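Local structure of phenol hydroxylase component phO (Pseudomonas stutzeri, 3U52) at residues G22-V28 against F40-P46; D15-F20 against D99-M103. The protein is probably a small subunit of the hydroxylase part of a multicomponent phenol hydroxylase, the bacterial enzyme that adds oxygen to phenol. All coordinates share one frame; numbering follows the deposited sequence.

Contact 1. Residues G22-V28 against F40-P46; sequences GMQLLYV and FALLVQP
Phe40 pairs with Val28 at one end of two antiparallel strands, its N reaching Val28 O and its O taking Val28 N, each at 3.0 Å. The same Phe40 O lies in plane at the edge of the Tyr27 ring, and next to it the Ala41 methyl meets that edge, CB to Tyr27 CE1 3.7 Å. Leu42 forms a hydrogen-bonded pair with Leu26: its N donates to Leu26 O over 2.7 Å, and its CG, anti to the carbonyl carbon (chi1 -46°), sends CD1 to 3.5 Å from Val28 CG2. On the face shared with Leu25 and Tyr27, Leu43 lies roughly square across the Met23 chain, CG to Met23 CB 3.6 Å. Val44 exchanges two backbone bonds with Gln24 and sets CG1 against Gln24 CG. Beyond the strand, Gln45 runs alongside Met23, its amide OE1 3.3 Å from Met23 SD. Pro46 slides past the Gln24 chain, CB 3.5 Å from Gln24 OE1, while Gln24 NE2 is bonded to Ile98 O. Leu26, Val28, Phe40 and Val44 face helix 50-62, whereas a chain of another protein packs on Tyr27 and Ala41. This is an antiparallel beta hairpin at one border of the chain's mixed sheet.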
ATOM      1  N   GLY E  22     -27.174  51.229 -17.033  1.00 37.47           N
ATOM      2  CA  GLY E  22     -28.175  52.234 -16.685  1.00 36.63           C
ATOM      3  C   GLY E  22     -28.638  52.151 -15.247  1.00 35.86           C
ATOM      4  O   GLY E  22     -29.213  53.118 -14.729  1.00 36.36           O
ATOM      5  N   MET E  23     -28.405  51.003 -14.607  1.00 34.05           N
ATOM      6  CA  MET E  23     -28.842  50.791 -13.228  1.00 32.60           C
ATOM      7  C   MET E  23     -27.781  51.201 -12.224  1.00 30.36           C
ATOM      8  O   MET E  23     -26.712  51.696 -12.588  1.00 29.23           O
ATOM      9  CB  MET E  23     -29.214  49.336 -13.027  1.00 33.45           C
ATOM     10  CG  MET E  23     -29.905  48.747 -14.208  1.00 38.56           C
ATOM     11  SD  MET E  23     -31.635  48.595 -13.811  1.00 46.71           S
ATOM     12  CE  MET E  23     -31.879  46.904 -14.356  1.00 47.47           C
ATOM     13  N   GLN E  24     -28.084  51.011 -10.948  1.00 27.81           N
ATOM     14  CA  GLN E  24     -27.104  51.254  -9.934  1.00 26.70           C
ATOM     15  C   GLN E  24     -27.288  50.192  -8.844  1.00 25.50           C
ATOM     16  O   GLN E  24     -28.392  49.662  -8.655  1.00 24.67           O
ATOM     17  CB  GLN E  24     -27.231  52.699  -9.373  1.00 27.93           C
ATOM     18  CG  GLN E  24     -28.444  52.926  -8.457  1.00 28.16           C
ATOM     19  CD  GLN E  24     -28.692  54.418  -8.209  1.00 33.39           C
ATOM     20  OE1 GLN E  24     -28.184  55.264  -8.939  1.00 36.01           O
ATOM     21  NE2 GLN E  24     -29.457  54.738  -7.183  1.00 33.57           N
ATOM     22  N   LEU E  25     -26.203  49.883  -8.143  1.00 24.55           N
ATOM     23  CA  LEU E  25     -26.247  49.014  -6.928  1.00 23.63           C
ATOM     24  C   LEU E  25     -26.777  49.792  -5.730  1.00 22.76           C
ATOM     25  O   LEU E  25     -26.410  50.943  -5.502  1.00 22.44           O
ATOM     26  CB  LEU E  25     -24.833  48.488  -6.578  1.00 23.17           C
ATOM     27  CG  LEU E  25     -24.295  47.398  -7.533  1.00 24.19           C
ATOM     28  CD1 LEU E  25     -22.825  47.174  -7.259  1.00 24.98           C
ATOM     29  CD2 LEU E  25     -25.136  46.104  -7.472  1.00 23.15           C
ATOM     30  N   LEU E  26     -27.621  49.129  -4.958  1.00 22.38           N
ATOM     31  CA  LEU E  26     -28.111  49.665  -3.703  1.00 22.33           C
ATOM     32  C   LEU E  26     -28.107  48.532  -2.666  1.00 21.22           C
ATOM     33  O   LEU E  26     -28.558  47.405  -2.940  1.00 21.51           O
ATOM     34  CB  LEU E  26     -29.541  50.202  -3.879  1.00 20.85           C
ATOM     35  CG  LEU E  26     -30.292  50.657  -2.621  1.00 22.98           C
ATOM     36  CD1 LEU E  26     -29.624  51.825  -1.928  1.00 23.60           C
ATOM     37  CD2 LEU E  26     -31.744  51.027  -2.990  1.00 25.66           C
ATOM     38  N   TYR E  27     -27.673  48.850  -1.458  1.00 21.32           N
ATOM     39  CA  TYR E  27     -27.673  47.856  -0.389  1.00 19.97           C
ATOM     40  C   TYR E  27     -28.654  48.259   0.651  1.00 20.50           C
ATOM     41  O   TYR E  27     -28.724  49.431   0.983  1.00 21.43           O
ATOM     42  CB  TYR E  27     -26.281  47.789   0.280  1.00 20.99           C
ATOM     43  CG  TYR E  27     -25.138  47.469  -0.657  1.00 20.87           C
ATOM     44  CD1 TYR E  27     -25.014  46.200  -1.243  1.00 20.01           C
ATOM     45  CD2 TYR E  27     -24.189  48.429  -0.963  1.00 22.70           C
ATOM     46  CE1 TYR E  27     -23.957  45.916  -2.119  1.00 22.54           C
ATOM     47  CE2 TYR E  27     -23.146  48.161  -1.850  1.00 23.05           C
ATOM     48  CZ  TYR E  27     -23.038  46.910  -2.424  1.00 25.88           C
ATOM     49  OH  TYR E  27     -21.959  46.658  -3.280  1.00 29.91           O
ATOM     50  N   VAL E  28     -29.391  47.314   1.207  1.00 20.18           N
ATOM     51  CA  VAL E  28     -30.311  47.662   2.261  1.00 21.01           C
ATOM     52  C   VAL E  28     -30.093  46.782   3.487  1.00 21.42           C
ATOM     53  O   VAL E  28     -30.120  45.546   3.387  1.00 22.63           O
ATOM     54  CB  VAL E  28     -31.792  47.549   1.791  1.00 20.60           C
ATOM     55  CG1 VAL E  28     -32.769  47.936   2.976  1.00 20.44           C
ATOM     56  CG2 VAL E  28     -32.065  48.412   0.479  1.00 22.95           C
ATOM     57  N   PHE E  40     -29.002  43.160   1.853  1.00 22.57           N
ATOM     58  CA  PHE E  40     -29.365  42.842   0.471  1.00 22.76           C
ATOM     59  C   PHE E  40     -28.561  43.676  -0.477  1.00 22.67           C
ATOM     60  O   PHE E  40     -28.343  44.853  -0.219  1.00 23.79           O
ATOM     61  CB  PHE E  40     -30.824  43.142   0.245  1.00 22.83           C
ATOM     62  CG  PHE E  40     -31.764  42.348   1.109  1.00 24.53           C
ATOM     63  CD1 PHE E  40     -31.733  40.953   1.125  1.00 25.34           C
ATOM     64  CD2 PHE E  40     -32.729  43.004   1.858  1.00 25.74           C
ATOM     65  CE1 PHE E  40     -32.635  40.224   1.888  1.00 23.27           C
ATOM     66  CE2 PHE E  40     -33.649  42.275   2.638  1.00 26.21           C
ATOM     67  CZ  PHE E  40     -33.583  40.887   2.650  1.00 27.36           C
ATOM     68  N   ALA E  41     -28.141  43.082  -1.581  1.00 23.63           N
ATOM     69  CA  ALA E  41     -27.515  43.822  -2.684  1.00 23.91           C
ATOM     70  C   ALA E  41     -28.517  43.845  -3.810  1.00 24.77           C
ATOM     71  O   ALA E  41     -28.904  42.795  -4.342  1.00 25.31           O
ATOM     72  CB  ALA E  41     -26.228  43.163  -3.143  1.00 24.95           C
ATOM     73  N   LEU E  42     -28.978  45.041  -4.146  1.00 24.43           N
ATOM     74  CA  LEU E  42     -30.016  45.199  -5.162  1.00 24.66           C
ATOM     75  C   LEU E  42     -29.501  45.977  -6.407  1.00 24.90           C
ATOM     76  O   LEU E  42     -28.575  46.810  -6.297  1.00 24.44           O
ATOM     77  CB  LEU E  42     -31.215  45.916  -4.534  1.00 25.48           C
ATOM     78  CG  LEU E  42     -31.647  45.394  -3.156  1.00 23.82           C
ATOM     79  CD1 LEU E  42     -32.460  46.494  -2.460  1.00 25.55           C
ATOM     80  CD2 LEU E  42     -32.479  44.138  -3.298  1.00 22.98           C
ATOM     81  N   LEU E  43     -30.087  45.675  -7.574  1.00 24.75           N
ATOM     82  CA  LEU E  43     -29.861  46.409  -8.811  1.00 24.80           C
ATOM     83  C   LEU E  43     -31.195  47.055  -9.136  1.00 26.05           C
ATOM     84  O   LEU E  43     -32.225  46.380  -9.298  1.00 25.40           O
ATOM     85  CB  LEU E  43     -29.462  45.483  -9.960  1.00 24.96           C
ATOM     86  CG  LEU E  43     -28.870  46.265 -11.153  1.00 25.69           C
ATOM     87  CD1 LEU E  43     -27.481  46.786 -10.830  1.00 28.78           C
ATOM     88  CD2 LEU E  43     -28.841  45.461 -12.435  1.00 27.42           C
ATOM     89  N   VAL E  44     -31.129  48.368  -9.290  1.00 26.13           N
ATOM     90  CA  VAL E  44     -32.264  49.266  -9.141  1.00 27.95           C
ATOM     91  C   VAL E  44     -32.159  50.369 -10.227  1.00 28.47           C
ATOM     92  O   VAL E  44     -31.043  50.739 -10.641  1.00 27.87           O
ATOM     93  CB  VAL E  44     -32.145  49.797  -7.684  1.00 27.96           C
ATOM     94  CG1 VAL E  44     -31.738  51.243  -7.543  1.00 24.75           C
ATOM     95  CG2 VAL E  44     -33.189  49.291  -6.769  1.00 30.00           C
ATOM     96  N   GLN E  45     -33.309  50.864 -10.695  1.00 31.72           N
ATOM     97  CA  GLN E  45     -33.326  51.968 -11.685  1.00 34.10           C
ATOM     98  C   GLN E  45     -33.252  53.275 -10.902  1.00 33.79           C
ATOM     99  O   GLN E  45     -34.138  53.546 -10.098  1.00 34.93           O
ATOM    100  CB  GLN E  45     -34.594  51.936 -12.577  1.00 35.28           C
ATOM    101  CG  GLN E  45     -35.322  50.540 -12.762  1.00 40.50           C
ATOM    102  CD  GLN E  45     -34.887  49.718 -14.007  1.00 49.26           C
ATOM    103  OE1 GLN E  45     -34.218  50.238 -14.922  1.00 51.86           O
ATOM    104  NE2 GLN E  45     -35.272  48.414 -14.036  1.00 50.46           N
ATOM    105  N   PRO E  46     -32.212  54.100 -11.131  1.00 33.81           N
ATOM    106  CA  PRO E  46     -32.069  55.377 -10.409  1.00 33.64           C
ATOM    107  C   PRO E  46     -33.321  56.298 -10.544  1.00 35.03           C
ATOM    108  O   PRO E  46     -33.558  57.179  -9.709  1.00 34.46           O
ATOM    109  CB  PRO E  46     -30.833  56.012 -11.049  1.00 34.54           C
ATOM    110  CG  PRO E  46     -30.527  55.195 -12.283  1.00 33.71           C
ATOM    111  CD  PRO E  46     -31.130  53.879 -12.112  1.00 33.91           C
TER

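Contact 2. Residues D15-F20 against D99-M103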
ATOM      1  N   ASP E  15     -16.196  47.978 -10.372  1.00 26.44           N
ATOM      2  CA  ASP E  15     -17.633  48.179 -10.147  1.00 27.23           C
ATOM      3  C   ASP E  15     -18.094  49.645 -10.244  1.00 27.59           C
ATOM      4  O   ASP E  15     -19.064  50.037  -9.595  1.00 27.19           O
ATOM      5  CB  ASP E  15     -18.100  47.582  -8.806  1.00 26.42           C
ATOM      6  CG  ASP E  15     -17.789  46.079  -8.686  1.00 29.76           C
ATOM      7  OD1 ASP E  15     -17.312  45.635  -7.595  1.00 28.35           O
ATOM      8  OD2 ASP E  15     -18.063  45.352  -9.670  1.00 27.96           O
ATOM      9  N   LYS E  16     -17.439  50.432 -11.101  1.00 29.17           N
ATOM     10  CA  LYS E  16     -17.929  51.780 -11.402  1.00 29.71           C
ATOM     11  C   LYS E  16     -19.350  51.746 -12.018  1.00 29.49           C
ATOM     12  O   LYS E  16     -19.771  50.752 -12.648  1.00 28.51           O
ATOM     13  CB  LYS E  16     -16.889  52.549 -12.245  1.00 31.15           C
ATOM     14  CG  LYS E  16     -16.687  51.992 -13.628  1.00 32.12           C
ATOM     15  CD  LYS E  16     -15.482  52.665 -14.246  1.00 38.71           C
ATOM     16  CE  LYS E  16     -15.163  52.060 -15.608  1.00 44.01           C
ATOM     17  NZ  LYS E  16     -13.988  52.743 -16.287  1.00 47.55           N
ATOM     18  N   VAL E  17     -20.119  52.804 -11.783  1.00 29.87           N
ATOM     19  CA  VAL E  17     -21.536  52.802 -12.173  1.00 31.38           C
ATOM     20  C   VAL E  17     -21.769  52.539 -13.665  1.00 31.14           C
ATOM     21  O   VAL E  17     -22.726  51.872 -14.049  1.00 30.97           O
ATOM     22  CB  VAL E  17     -22.327  54.064 -11.700  1.00 30.91           C
ATOM     23  CG1 VAL E  17     -21.801  55.361 -12.377  1.00 33.83           C
ATOM     24  CG2 VAL E  17     -23.766  53.856 -11.997  1.00 31.47           C
ATOM     25  N   GLU E  18     -20.857  53.039 -14.488  1.00 33.20           N
ATOM     26  CA  GLU E  18     -20.887  52.808 -15.947  1.00 35.12           C
ATOM     27  C   GLU E  18     -21.047  51.342 -16.320  1.00 34.69           C
ATOM     28  O   GLU E  18     -21.525  51.057 -17.398  1.00 34.91           O
ATOM     29  CB  GLU E  18     -19.626  53.378 -16.615  1.00 36.38           C
ATOM     30  CG  GLU E  18     -19.407  54.883 -16.403  1.00 41.30           C
ATOM     31  CD  GLU E  18     -18.770  55.248 -15.046  1.00 48.98           C
ATOM     32  OE1 GLU E  18     -19.049  54.577 -14.020  1.00 51.36           O
ATOM     33  OE2 GLU E  18     -18.004  56.239 -14.996  1.00 52.27           O
ATOM     34  N   ASN E  19     -20.649  50.407 -15.443  1.00 34.10           N
ATOM     35  CA  ASN E  19     -20.698  48.972 -15.779  1.00 33.61           C
ATOM     36  C   ASN E  19     -22.040  48.314 -15.523  1.00 33.15           C
ATOM     37  O   ASN E  19     -22.203  47.100 -15.680  1.00 33.03           O
ATOM     38  CB  ASN E  19     -19.557  48.216 -15.093  1.00 33.29           C
ATOM     39  CG  ASN E  19     -18.184  48.641 -15.590  1.00 34.12           C
ATOM     40  OD1 ASN E  19     -18.041  49.211 -16.668  1.00 37.55           O
ATOM     41  ND2 ASN E  19     -17.165  48.380 -14.798  1.00 31.74           N
ATOM     42  N   PHE E  20     -23.024  49.114 -15.150  1.00 33.58           N
ATOM     43  CA  PHE E  20     -24.302  48.544 -14.713  1.00 34.31           C
ATOM     44  C   PHE E  20     -25.532  48.781 -15.631  1.00 35.62           C
ATOM     45  O   PHE E  20     -26.681  48.577 -15.223  1.00 35.56           O
ATOM     46  CB  PHE E  20     -24.536  48.871 -13.212  1.00 33.60           C
ATOM     47  CG  PHE E  20     -23.548  48.164 -12.284  1.00 30.40           C
ATOM     48  CD1 PHE E  20     -23.837  46.902 -11.787  1.00 27.52           C
ATOM     49  CD2 PHE E  20     -22.318  48.745 -11.968  1.00 28.35           C
ATOM     50  CE1 PHE E  20     -22.945  46.263 -10.923  1.00 24.62           C
ATOM     51  CE2 PHE E  20     -21.397  48.095 -11.099  1.00 25.57           C
ATOM     52  CZ  PHE E  20     -21.728  46.840 -10.607  1.00 26.16           C
ATOM     53  N   ASP E  99     -27.234  57.271  -4.359  1.00 28.93           N
ATOM     54  CA  ASP E  99     -26.333  57.071  -5.489  1.00 29.07           C
ATOM     55  C   ASP E  99     -25.773  55.617  -5.505  1.00 27.21           C
ATOM     56  O   ASP E  99     -26.170  54.779  -4.673  1.00 26.45           O
ATOM     57  CB  ASP E  99     -25.223  58.118  -5.481  1.00 28.94           C
ATOM     58  CG  ASP E  99     -24.263  57.977  -4.307  1.00 34.53           C
ATOM     59  OD1 ASP E  99     -24.162  56.883  -3.650  1.00 38.33           O
ATOM     60  OD2 ASP E  99     -23.553  58.985  -4.059  1.00 34.51           O
ATOM     61  N   HIS E 100     -24.914  55.323  -6.475  1.00 25.31           N
ATOM     62  CA  HIS E 100     -24.463  53.940  -6.725  1.00 23.96           C
ATOM     63  C   HIS E 100     -23.682  53.433  -5.505  1.00 22.56           C
ATOM     64  O   HIS E 100     -22.855  54.145  -4.953  1.00 21.47           O
ATOM     65  CB  HIS E 100     -23.651  53.916  -8.021  1.00 23.87           C
ATOM     66  CG  HIS E 100     -23.026  52.607  -8.355  1.00 22.52           C
ATOM     67  ND1 HIS E 100     -23.752  51.479  -8.659  1.00 23.28           N
ATOM     68  CD2 HIS E 100     -21.719  52.262  -8.465  1.00 22.80           C
ATOM     69  CE1 HIS E 100     -22.918  50.493  -8.960  1.00 25.04           C
ATOM     70  NE2 HIS E 100     -21.678  50.942  -8.839  1.00 22.19           N
ATOM     71  N   LYS E 101     -24.001  52.222  -5.078  1.00 21.91           N
ATOM     72  CA  LYS E 101     -23.394  51.615  -3.883  1.00 22.02           C
ATOM     73  C   LYS E 101     -23.627  52.343  -2.527  1.00 21.15           C
ATOM     74  O   LYS E 101     -22.885  52.159  -1.553  1.00 21.83           O
ATOM     75  CB  LYS E 101     -21.908  51.313  -4.156  1.00 22.48           C
ATOM     76  CG  LYS E 101     -21.698  50.051  -5.010  1.00 21.80           C
ATOM     77  CD  LYS E 101     -20.251  49.523  -4.852  1.00 21.24           C
ATOM     78  CE  LYS E 101     -19.350  50.275  -5.849  1.00 27.90           C
ATOM     79  NZ  LYS E 101     -17.923  50.104  -5.489  1.00 30.17           N
ATOM     80  N   SER E 102     -24.673  53.155  -2.460  1.00 21.86           N
ATOM     81  CA  SER E 102     -25.211  53.609  -1.166  1.00 22.08           C
ATOM     82  C   SER E 102     -25.763  52.427  -0.369  1.00 21.67           C
ATOM     83  O   SER E 102     -26.239  51.417  -0.936  1.00 21.35           O
ATOM     84  CB  SER E 102     -26.321  54.665  -1.369  1.00 21.56           C
ATOM     85  OG  SER E 102     -25.694  55.903  -1.677  1.00 23.28           O
ATOM     86  N   MET E 103     -25.753  52.581   0.941  1.00 21.85           N
ATOM     87  CA  MET E 103     -26.486  51.644   1.801  1.00 23.18           C
ATOM     88  C   MET E 103     -27.512  52.417   2.573  1.00 22.69           C
ATOM     89  O   MET E 103     -27.165  53.358   3.263  1.00 24.11           O
ATOM     90  CB  MET E 103     -25.566  50.926   2.787  1.00 23.73           C
ATOM     91  CG  MET E 103     -26.317  49.804   3.553  1.00 24.76           C
ATOM     92  SD  MET E 103     -25.300  48.747   4.486  1.00 36.40           S
ATOM     93  CE  MET E 103     -25.241  47.371   3.415  1.00 37.87           C
TER
HETATM   94  O   HOH W   1     -16.973  47.355  -5.462  1.00 26.29           O
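The His100 ring bonds through NE2 to Asp15 O at 2.9 Å, the acceptor in the ring plane and the N-H...O angle 157°. The contact joins the loop with the 3-10 segment 17-19 to a type II beta turn, Asp99 to Ser102, that leads into strand 102-107. Val17 covers one face of the imidazole: its CA makes a CH-pi contact 3.9 Å from the ring centroid, and its CB touches His100 CG. Lys101 CG lies over the opposite face. The imidazole meets Phe20 obliquely, with CE1 over the phenyl face, 3.5 Å from Phe20 CD2. His100 CG stands opposite the backbone N (chi1 175°), bringing the ring to Asp15; ND1 is bonded to Leu25 N, so both ring nitrogens are engaged, fixing the ring's rotation. Replacing the imidazole by the methyl of an alanine is likely to leave Asp15 O and Leu25 N without these partners and to open a gap between Val17 and Phe20. Further out, Ser102 OG donates to Asp99 OD1 at 2.7 Å, and Lys101 NZ bonds to the backbone of another protein's chain. A water links Asp15 to Lys101, donating to Asp15 OD1 at 2.8 Å and accepting from Lys101 NZ at 2.9 Å.

From the N terminus, the chain first passes residues 15-20, which await their partner until 99-103 and so make contact 2 the closure of a long loop. Soon afterwards strand 24-29 begins, and the chain returns along it at 40-44, closing the short hairpin loop of contact 1. Contact 1 is therefore nested inside contact 2. Helix 50-62 and strands 77-80 and 83-85 follow before the chain comes back to 99-103. Strand 102-107 then runs parallel to 24-29, on the side away from 40-44, so both contacts reach the same sheet, contact 2 through the start of that strand. They also touch directly, with Leu25 CD1 against Phe20 CZ and Leu25 O probably bonded to Lys101 N.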